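Local structure of lectin 2 (Agrocybe aegerita, 4TQM) at residues Ser211-Phe216 against Gly260-Val265; Leu324-Val329 against Gly373-Leu378; Val22-Asp27 against Lys45-Asn50. The protein binds N-acetylglucosamine-containing sugars in pockets between the blades of its beta-propeller, and probably acts as a sugar-recognising lectin. The protein carries 1 engineered substitution. One frame throughout, in Å; residues are numbered along the deposited sequence.

Interaction 1 (Ser211-Phe216 against Gly260-Val265). With NAG (2-acetamido-2-deoxy-beta-D-glucopyranose), chain E.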
# COMPACT_ATOMS: atom_id res chain seq x y z
N SER A 211 -12.02 19.29 7.66
CA SER A 211 -10.67 19.59 8.13
C SER A 211 -10.50 19.10 9.56
O SER A 211 -11.21 19.52 10.47
CB SER A 211 -10.43 21.10 8.08
OG SER A 211 -9.21 21.44 8.71
N VAL A 212 -9.54 18.19 9.77
CA VAL A 212 -9.35 17.63 11.10
C VAL A 212 -7.96 17.86 11.68
O VAL A 212 -7.78 17.83 12.90
CB VAL A 212 -9.70 16.12 11.16
CG1 VAL A 212 -11.17 15.91 10.85
CG2 VAL A 212 -8.83 15.32 10.19
N ILE A 213 -6.96 18.07 10.82
CA ILE A 213 -5.63 18.42 11.35
C ILE A 213 -5.02 19.62 10.62
O ILE A 213 -5.10 19.70 9.40
CB ILE A 213 -4.64 17.23 11.31
CG1 ILE A 213 -5.18 16.03 12.09
CG2 ILE A 213 -3.28 17.63 11.88
CD1 ILE A 213 -4.32 14.79 11.94
N ASP A 214 -4.41 20.55 11.35
CA ASP A 214 -3.69 21.65 10.72
C ASP A 214 -2.19 21.39 10.74
O ASP A 214 -1.41 22.16 11.32
CB ASP A 214 -4.01 22.98 11.39
CG ASP A 214 -5.46 23.39 11.22
OD1 ASP A 214 -6.19 22.69 10.48
OD2 ASP A 214 -5.87 24.41 11.81
N ASN A 215 -1.79 20.30 10.09
CA ASN A 215 -0.41 19.83 10.11
C ASN A 215 -0.27 18.72 9.07
O ASN A 215 -1.25 18.39 8.39
CB ASN A 215 -0.06 19.30 11.50
CG ASN A 215 1.37 19.63 11.92
OD1 ASN A 215 2.32 19.43 11.16
ND2 ASN A 215 1.52 20.15 13.13
N PHE A 216 0.93 18.15 8.95
CA PHE A 216 1.21 17.05 8.01
C PHE A 216 1.03 17.42 6.53
O PHE A 216 0.88 16.53 5.69
CB PHE A 216 0.36 15.81 8.32
CG PHE A 216 0.71 15.15 9.63
CD1 PHE A 216 1.97 14.61 9.84
CD2 PHE A 216 -0.24 15.05 10.64
CE1 PHE A 216 2.28 14.00 11.04
CE2 PHE A 216 0.07 14.44 11.84
CZ PHE A 216 1.34 13.91 12.04
N GLY A 260 -13.07 10.42 13.83
CA GLY A 260 -12.26 11.24 12.96
C GLY A 260 -11.66 12.46 13.65
O GLY A 260 -11.06 13.32 13.00
N VAL A 261 -11.83 12.53 14.97
CA VAL A 261 -11.23 13.60 15.75
C VAL A 261 -9.81 13.21 16.14
O VAL A 261 -9.58 12.08 16.59
CB VAL A 261 -12.05 13.90 17.02
CG1 VAL A 261 -11.47 15.12 17.75
CG2 VAL A 261 -13.51 14.14 16.67
N PHE A 262 -8.87 14.12 15.96
CA PHE A 262 -7.46 13.81 16.22
C PHE A 262 -6.85 14.65 17.33
O PHE A 262 -7.12 15.85 17.44
CB PHE A 262 -6.64 13.96 14.93
CG PHE A 262 -6.81 12.81 13.98
CD1 PHE A 262 -5.98 11.70 14.05
CD2 PHE A 262 -7.82 12.83 13.02
CE1 PHE A 262 -6.14 10.64 13.19
CE2 PHE A 262 -7.98 11.76 12.15
CZ PHE A 262 -7.14 10.67 12.24
N GLY A 263 -6.01 14.01 18.14
CA GLY A 263 -5.28 14.70 19.19
C GLY A 263 -4.18 15.58 18.61
O GLY A 263 -4.05 15.70 17.39
N GLN A 264 -3.38 16.17 19.48
CA GLN A 264 -2.31 17.07 19.05
C GLN A 264 -1.13 16.32 18.44
O GLN A 264 -0.83 15.19 18.83
CB GLN A 264 -1.85 17.93 20.22
CG GLN A 264 -2.95 18.82 20.77
CD GLN A 264 -3.52 19.73 19.71
OE1 GLN A 264 -2.79 20.47 19.05
NE2 GLN A 264 -4.83 19.68 19.52
N VAL A 265 -0.47 16.97 17.49
CA VAL A 265 0.69 16.39 16.80
C VAL A 265 1.93 16.42 17.68
O VAL A 265 2.38 17.48 18.11
CB VAL A 265 0.97 17.15 15.49
CG1 VAL A 265 2.18 16.56 14.77
CG2 VAL A 265 -0.25 17.12 14.58
C1 NAG E . 8.10 21.04 12.04
C2 NAG E . 7.23 19.89 11.56
C3 NAG E . 5.76 20.18 11.86
C4 NAG E . 5.58 20.55 13.33
C5 NAG E . 6.56 21.63 13.76
C6 NAG E . 6.49 21.85 15.27
C7 NAG E . 8.16 18.65 9.67
C8 NAG E . 8.09 18.39 8.20
N2 NAG E . 7.43 19.67 10.13
O3 NAG E . 4.98 19.05 11.56
O4 NAG E . 4.26 21.01 13.55
O5 NAG E . 7.88 21.28 13.42
O6 NAG E . 7.45 22.81 15.67
O7 NAG E . 8.87 17.95 10.39
O HOH W 1 -9.45 16.75 14.83
O HOH W 2 -6.54 18.32 15.58
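Val265 turns both methyls onto the end of 211-216. Its CG2 lies 3.8 Å from Asn215 CB and equally close to Phe216 CE2, with Ile213 CG2 a little farther off, while CG1 reaches Phe216 CZ; Val265 and Phe216 come at each other from opposite directions. Three residues before Val265, Phe262 makes the second apolar patch. Ile213 stretches over one face of its ring, CD1 standing 4.2 Å from the Phe262 ring centroid and 27° off the normal, a CH-pi contact reached by the extended end of the isoleucine (chi2 173°). Val212 CG2 meets the same ring obliquely at CD2, and Val212 CG1 presses to 3.4 Å from Gly260 O, a buried carbonyl for which the model offers no hydrogen-bond partner. No direct hydrogen bond joins the segments. Two waters do so instead, both donating to Val212 O: one, 2.8 Å from that oxygen, accepts from Phe262 N, and the other donates to Phe262 O. Val212 and Ile213 form a classic beta bulge opposite Val195. Past it, Asn215 OD1 accepts from Phe216 N. O3 of the N-acetylglucosamine donates to Asn215 OD1 at 2.7 Å, while Asn215 ND2 donates almost straight to the sugar O4 over 2.9 Å (163°). Trp223 NE1, Gly221 O and Lys248 N complete the polar grip on the sugar. Here the outermost strand of one blade packs against a hairpin loop of the next, and the sugar pocket opens at that seam of the seven-bladed beta-propeller.

Interaction 2 (Leu324-Val329 against Gly373-Leu378); sequences LKDFGV and GPVKAL. With NAG (2-acetamido-2-deoxy-beta-D-glucopyranose), chain G.
Asp326 OD1, in a side chain that packs on Val375, takes two firm hydrogen bonds and a weak third from Trp333 NE1: O3 of the N-acetylglucosamine donates to it at 2.7 Å, and Phe327 N donates at 2.6 Å. The backbone N-H comes in on the anti side of the carboxylate, 20° out of its plane. The second oxygen, Asp326 OD2, accepts from the sugar O4 at 2.9 Å, so the two carboxylate oxygens grip two neighbouring hydroxyls; both acting as acceptors is consistent with a charged carboxylate. With chi1 at -151°, CG points away from the backbone N, and the acid reaches out to the sugar while its flank is left to Val375. That valine crosses it at about a right angle and brings CG2 to 3.4 Å from Asp326 OD2. The same methyl lies 3.9 Å from Phe327 CE2, obliquely to the ring, and 4.2 Å from Leu324 CD2. Leu324 CD2 in turn sits at the edge of the Phe327 ring, in its plane; Val375 CG2 thus touches three side chains of 324-327. Leu324 CD1 extends the contact loosely to Gly373 O. An inverse gamma turn centred on Lys325, with a weak bond from Asp326 N to Leu324 O, bends the chain between strand 321-324 and the acid. Trp333 also meets the Phe327 ring, and Glu358 N reaches the sugar from the following blade. This is a sugar pocket at the junction of two beta-propeller blades, in which Asp326 holds the sugar and Val375 of the next blade backs the acid.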
# COMPACT_ATOMS: atom_id res chain seq x y z
N LEU A 324 19.10 -4.81 11.86
CA LEU A 324 19.67 -5.71 10.86
C LEU A 324 20.73 -5.07 9.96
O LEU A 324 20.52 -4.00 9.42
CB LEU A 324 18.56 -6.35 10.01
CG LEU A 324 18.99 -7.35 8.93
CD1 LEU A 324 19.81 -8.48 9.52
CD2 LEU A 324 17.77 -7.90 8.20
N LYS A 325 21.87 -5.74 9.80
CA LYS A 325 22.92 -5.21 8.94
C LYS A 325 22.76 -5.67 7.49
O LYS A 325 23.67 -6.27 6.91
CB LYS A 325 24.31 -5.55 9.48
CG LYS A 325 24.66 -4.80 10.76
CD LYS A 325 26.08 -5.08 11.20
CE LYS A 325 26.44 -4.26 12.44
NZ LYS A 325 27.84 -4.46 12.87
N ASP A 326 21.59 -5.39 6.93
CA ASP A 326 21.29 -5.72 5.54
C ASP A 326 20.08 -4.92 5.07
O ASP A 326 19.44 -4.23 5.86
CB ASP A 326 21.05 -7.22 5.38
CG ASP A 326 21.43 -7.73 4.00
OD1 ASP A 326 21.39 -6.93 3.04
OD2 ASP A 326 21.78 -8.92 3.88
N PHE A 327 19.78 -5.02 3.77
CA PHE A 327 18.66 -4.31 3.14
C PHE A 327 18.82 -2.79 3.17
O PHE A 327 17.86 -2.05 2.96
CB PHE A 327 17.31 -4.71 3.76
CG PHE A 327 17.01 -6.18 3.65
CD1 PHE A 327 16.63 -6.74 2.44
CD2 PHE A 327 17.08 -7.00 4.77
CE1 PHE A 327 16.34 -8.09 2.34
CE2 PHE A 327 16.79 -8.35 4.68
CZ PHE A 327 16.42 -8.89 3.46
N GLY A 328 20.04 -2.32 3.43
CA GLY A 328 20.32 -0.90 3.44
C GLY A 328 21.13 -0.47 2.23
O GLY A 328 21.44 -1.29 1.36
N VAL A 329 21.45 0.82 2.16
CA VAL A 329 22.27 1.36 1.08
C VAL A 329 23.64 0.68 1.09
O VAL A 329 24.20 0.37 0.03
CB VAL A 329 22.46 2.88 1.24
CG1 VAL A 329 23.44 3.42 0.20
CG2 VAL A 329 21.13 3.60 1.13
N GLY A 373 16.48 -12.50 12.32
CA GLY A 373 17.50 -13.51 12.12
C GLY A 373 18.33 -13.28 10.88
O GLY A 373 18.14 -12.29 10.17
N PRO A 374 19.26 -14.20 10.60
CA PRO A 374 20.15 -14.10 9.44
C PRO A 374 19.37 -14.11 8.13
O PRO A 374 18.32 -14.75 8.04
CB PRO A 374 21.01 -15.37 9.55
CG PRO A 374 20.19 -16.32 10.36
CD PRO A 374 19.46 -15.46 11.34
N VAL A 375 19.88 -13.39 7.13
CA VAL A 375 19.22 -13.30 5.83
C VAL A 375 19.33 -14.61 5.05
O VAL A 375 20.41 -15.19 4.94
CB VAL A 375 19.81 -12.14 5.00
CG1 VAL A 375 19.16 -12.08 3.63
CG2 VAL A 375 19.62 -10.81 5.73
N LYS A 376 18.20 -15.08 4.52
CA LYS A 376 18.19 -16.27 3.67
C LYS A 376 17.69 -15.92 2.26
O LYS A 376 16.84 -15.04 2.09
CB LYS A 376 17.32 -17.37 4.28
CG LYS A 376 17.83 -17.91 5.61
CD LYS A 376 16.92 -19.00 6.16
CE LYS A 376 16.96 -20.27 5.31
NZ LYS A 376 18.26 -20.99 5.41
N ALA A 377 18.22 -16.61 1.26
CA ALA A 377 17.79 -16.40 -0.12
C ALA A 377 16.63 -17.32 -0.46
O ALA A 377 16.77 -18.54 -0.44
CB ALA A 377 18.95 -16.62 -1.08
N LEU A 378 15.48 -16.72 -0.78
CA LEU A 378 14.28 -17.49 -1.09
C LEU A 378 14.30 -18.04 -2.51
O LEU A 378 13.99 -19.21 -2.74
CB LEU A 378 13.03 -16.62 -0.90
CG LEU A 378 12.01 -17.11 0.12
CD1 LEU A 378 11.55 -18.52 -0.21
CD2 LEU A 378 12.58 -17.05 1.52
C1 NAG G . 23.76 -8.23 -2.34
C2 NAG G . 22.44 -7.92 -1.64
C3 NAG G . 22.63 -8.02 -0.13
C4 NAG G . 23.22 -9.38 0.22
C5 NAG G . 24.46 -9.68 -0.62
C6 NAG G . 24.96 -11.10 -0.35
C7 NAG G . 21.00 -6.53 -2.98
C8 NAG G . 20.62 -5.15 -3.43
N2 NAG G . 21.94 -6.62 -2.04
O3 NAG G . 21.39 -7.86 0.52
O4 NAG G . 23.57 -9.39 1.59
O5 NAG G . 24.18 -9.53 -2.00
O6 NAG G . 23.93 -12.03 -0.59
O7 NAG G . 20.45 -7.52 -3.47

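Interaction 3 (Val22-Asp27 against Lys45-Asn50); sequences VGFGLD and KNFAQN. With NAG (2-acetamido-2-deoxy-beta-D-glucopyranose), chain B.
Phe24 sets the edge of its ring against the start of the Phe47 side chain: CD1 lies 3.6 Å from Phe47 CB, which sits in the plane of the Phe24 ring, and Phe47 O is also met at that edge. The two side chains cross obliquely, the Phe47 ring leading off beyond the point of contact. Farther along, backbone polar groups take over. Asn50 N donates to Leu26 O at 2.9 Å, in the plane of the carbonyl, although the bond is bent, with an N-H...O angle of 145°. Ala48 CB faces two carbonyl oxygens on one side of it, 3.1 Å from Gly25 O and somewhat farther from Leu26 O, a tight fit for a methyl. Leu26 lies alongside Gln49 and points the same way, its CD2 being 3.8 Å from Gln49 CB. Two waters extend the seam: one links Gly25 O with Gln49 N, from which it accepts at 2.8 Å, and the other donates both to Asp27 OD1 and to Asn50 O. On the far side of 45-50, Asn46 keeps its CG anti to the backbone N (chi1 -153°) and reaches the N-acetylglucosamine. Its OD1 accepts from the sugar O3 at 2.7 Å and from Phe47 N at 2.6 Å, while ND2 donates to O4. Phe47 and Ala48 form a G1 beta bulge opposite Ala51, and the Trp54 ring meets that of Phe47. Phe24 ends strand 20-24, which lies between strands 29-32 and 395-399 in the blade that joins the two ends of the chain; 45-50 leaves the outermost strand 41-44 of that blade for strand 60-64, with Phe47 reaching Val29 of its own blade and Tyr83 and Ser85 on strand 82-85 of the next.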
# COMPACT_ATOMS: atom_id res chain seq x y z
N VAL A 22 3.51 -11.50 -5.66
CA VAL A 22 2.83 -11.36 -6.95
C VAL A 22 3.67 -10.46 -7.84
O VAL A 22 3.89 -9.29 -7.51
CB VAL A 22 1.41 -10.80 -6.79
CG1 VAL A 22 0.75 -10.61 -8.16
CG2 VAL A 22 0.57 -11.73 -5.91
N GLY A 23 4.13 -11.00 -8.95
CA GLY A 23 5.02 -10.27 -9.83
C GLY A 23 4.50 -10.08 -11.23
O GLY A 23 4.51 -11.01 -12.04
N PHE A 24 4.02 -8.88 -11.53
CA PHE A 24 3.68 -8.52 -12.90
C PHE A 24 4.98 -8.32 -13.66
O PHE A 24 5.56 -7.23 -13.66
CB PHE A 24 2.82 -7.25 -12.93
CG PHE A 24 1.47 -7.43 -12.30
CD1 PHE A 24 0.37 -7.77 -13.08
CD2 PHE A 24 1.29 -7.24 -10.94
CE1 PHE A 24 -0.88 -7.94 -12.51
CE2 PHE A 24 0.04 -7.41 -10.37
CZ PHE A 24 -1.05 -7.75 -11.15
N GLY A 25 5.43 -9.41 -14.29
CA GLY A 25 6.70 -9.43 -15.00
C GLY A 25 6.54 -9.12 -16.48
O GLY A 25 5.46 -8.74 -16.93
N LEU A 26 7.62 -9.29 -17.23
CA LEU A 26 7.63 -8.95 -18.65
C LEU A 26 6.74 -9.84 -19.51
O LEU A 26 6.13 -9.38 -20.47
CB LEU A 26 9.07 -8.96 -19.19
CG LEU A 26 10.02 -7.98 -18.51
CD1 LEU A 26 11.41 -8.06 -19.13
CD2 LEU A 26 9.47 -6.56 -18.60
N ASP A 27 6.65 -11.12 -19.15
CA ASP A 27 5.90 -12.08 -19.96
C ASP A 27 4.51 -12.40 -19.39
O ASP A 27 3.73 -13.12 -20.01
CB ASP A 27 6.69 -13.38 -20.13
CG ASP A 27 7.93 -13.20 -20.98
OD1 ASP A 27 7.85 -12.48 -22.00
OD2 ASP A 27 8.98 -13.77 -20.64
N LYS A 45 -0.68 -15.14 -18.89
CA LYS A 45 0.11 -14.51 -19.95
C LYS A 45 -0.55 -13.21 -20.39
O LYS A 45 -1.05 -13.10 -21.51
CB LYS A 45 0.32 -15.47 -21.12
CG LYS A 45 1.22 -16.65 -20.78
CD LYS A 45 1.44 -17.56 -21.97
CE LYS A 45 2.47 -18.64 -21.65
NZ LYS A 45 2.69 -19.58 -22.78
N ASN A 46 -0.55 -12.24 -19.49
CA ASN A 46 -1.21 -10.96 -19.70
C ASN A 46 -0.78 -10.01 -18.59
O ASN A 46 0.07 -10.36 -17.78
CB ASN A 46 -2.73 -11.14 -19.70
CG ASN A 46 -3.45 -10.08 -20.52
OD1 ASN A 46 -3.11 -8.90 -20.47
ND2 ASN A 46 -4.45 -10.51 -21.28
N PHE A 47 -1.37 -8.81 -18.56
CA PHE A 47 -1.03 -7.79 -17.57
C PHE A 47 0.47 -7.48 -17.57
O PHE A 47 1.04 -7.16 -16.53
CB PHE A 47 -1.48 -8.21 -16.16
CG PHE A 47 -2.94 -8.54 -16.06
CD1 PHE A 47 -3.87 -7.55 -15.82
CD2 PHE A 47 -3.38 -9.85 -16.18
CE1 PHE A 47 -5.22 -7.85 -15.72
CE2 PHE A 47 -4.73 -10.16 -16.08
CZ PHE A 47 -5.65 -9.15 -15.85
N ALA A 48 1.09 -7.56 -18.74
CA ALA A 48 2.55 -7.49 -18.82
C ALA A 48 3.07 -6.57 -19.92
O ALA A 48 2.37 -6.31 -20.91
CB ALA A 48 3.12 -8.87 -19.01
N GLN A 49 4.30 -6.09 -19.74
CA GLN A 49 4.99 -5.26 -20.72
C GLN A 49 4.97 -5.89 -22.10
O GLN A 49 4.72 -5.21 -23.10
CB GLN A 49 6.44 -5.05 -20.29
CG GLN A 49 7.24 -4.13 -21.20
CD GLN A 49 7.08 -2.68 -20.83
OE1 GLN A 49 6.58 -2.34 -19.76
NE2 GLN A 49 7.53 -1.79 -21.72
N ASN A 50 5.23 -7.19 -22.16
CA ASN A 50 5.30 -7.90 -23.43
C ASN A 50 4.20 -8.94 -23.58
O ASN A 50 4.36 -9.93 -24.31
CB ASN A 50 6.68 -8.54 -23.59
CG ASN A 50 7.81 -7.55 -23.40
OD1 ASN A 50 8.63 -7.69 -22.49
ND2 ASN A 50 7.85 -6.53 -24.25
C1 NAG B . -5.60 -4.93 -24.52
C2 NAG B . -5.25 -5.22 -23.06
C3 NAG B . -4.89 -6.69 -22.87
C4 NAG B . -5.99 -7.57 -23.45
C5 NAG B . -6.21 -7.20 -24.91
C6 NAG B . -7.29 -8.05 -25.56
C7 NAG B . -4.43 -3.23 -21.97
C8 NAG B . -3.25 -2.43 -21.50
N2 NAG B . -4.17 -4.36 -22.62
O3 NAG B . -4.72 -6.96 -21.50
O4 NAG B . -5.64 -8.93 -23.34
O5 NAG B . -6.58 -5.84 -25.00
O6 NAG B . -8.52 -7.76 -24.93
O7 NAG B . -5.57 -2.84 -21.76
O HOH W 3 5.07 -5.90 -17.02
O HOH W 4 5.70 -12.43 -24.11

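Overall arrangement
Along the chain interaction 3 comes first, then 1, then 2, around a propeller of seven four-stranded sheets, and none touches another. Interactions 1 and 3 lie on opposite sides of the chain's centre, their centres about 41 Å apart; interactions 1 and 2 are about 37 Å apart, and interactions 2 and 3 about 27 Å, with nearest atoms about 12 Å apart. Interactions 1 and 2 join consecutive blades at equivalent seams, whereas interaction 3 packs parts of a single blade. In each, an Asn or Asp whose OD1 is held by the N-H of the following Phe lines one sugar site: Asn215, Asp326 and Asn46, the side chain of each about 7 Å from a bound galactose.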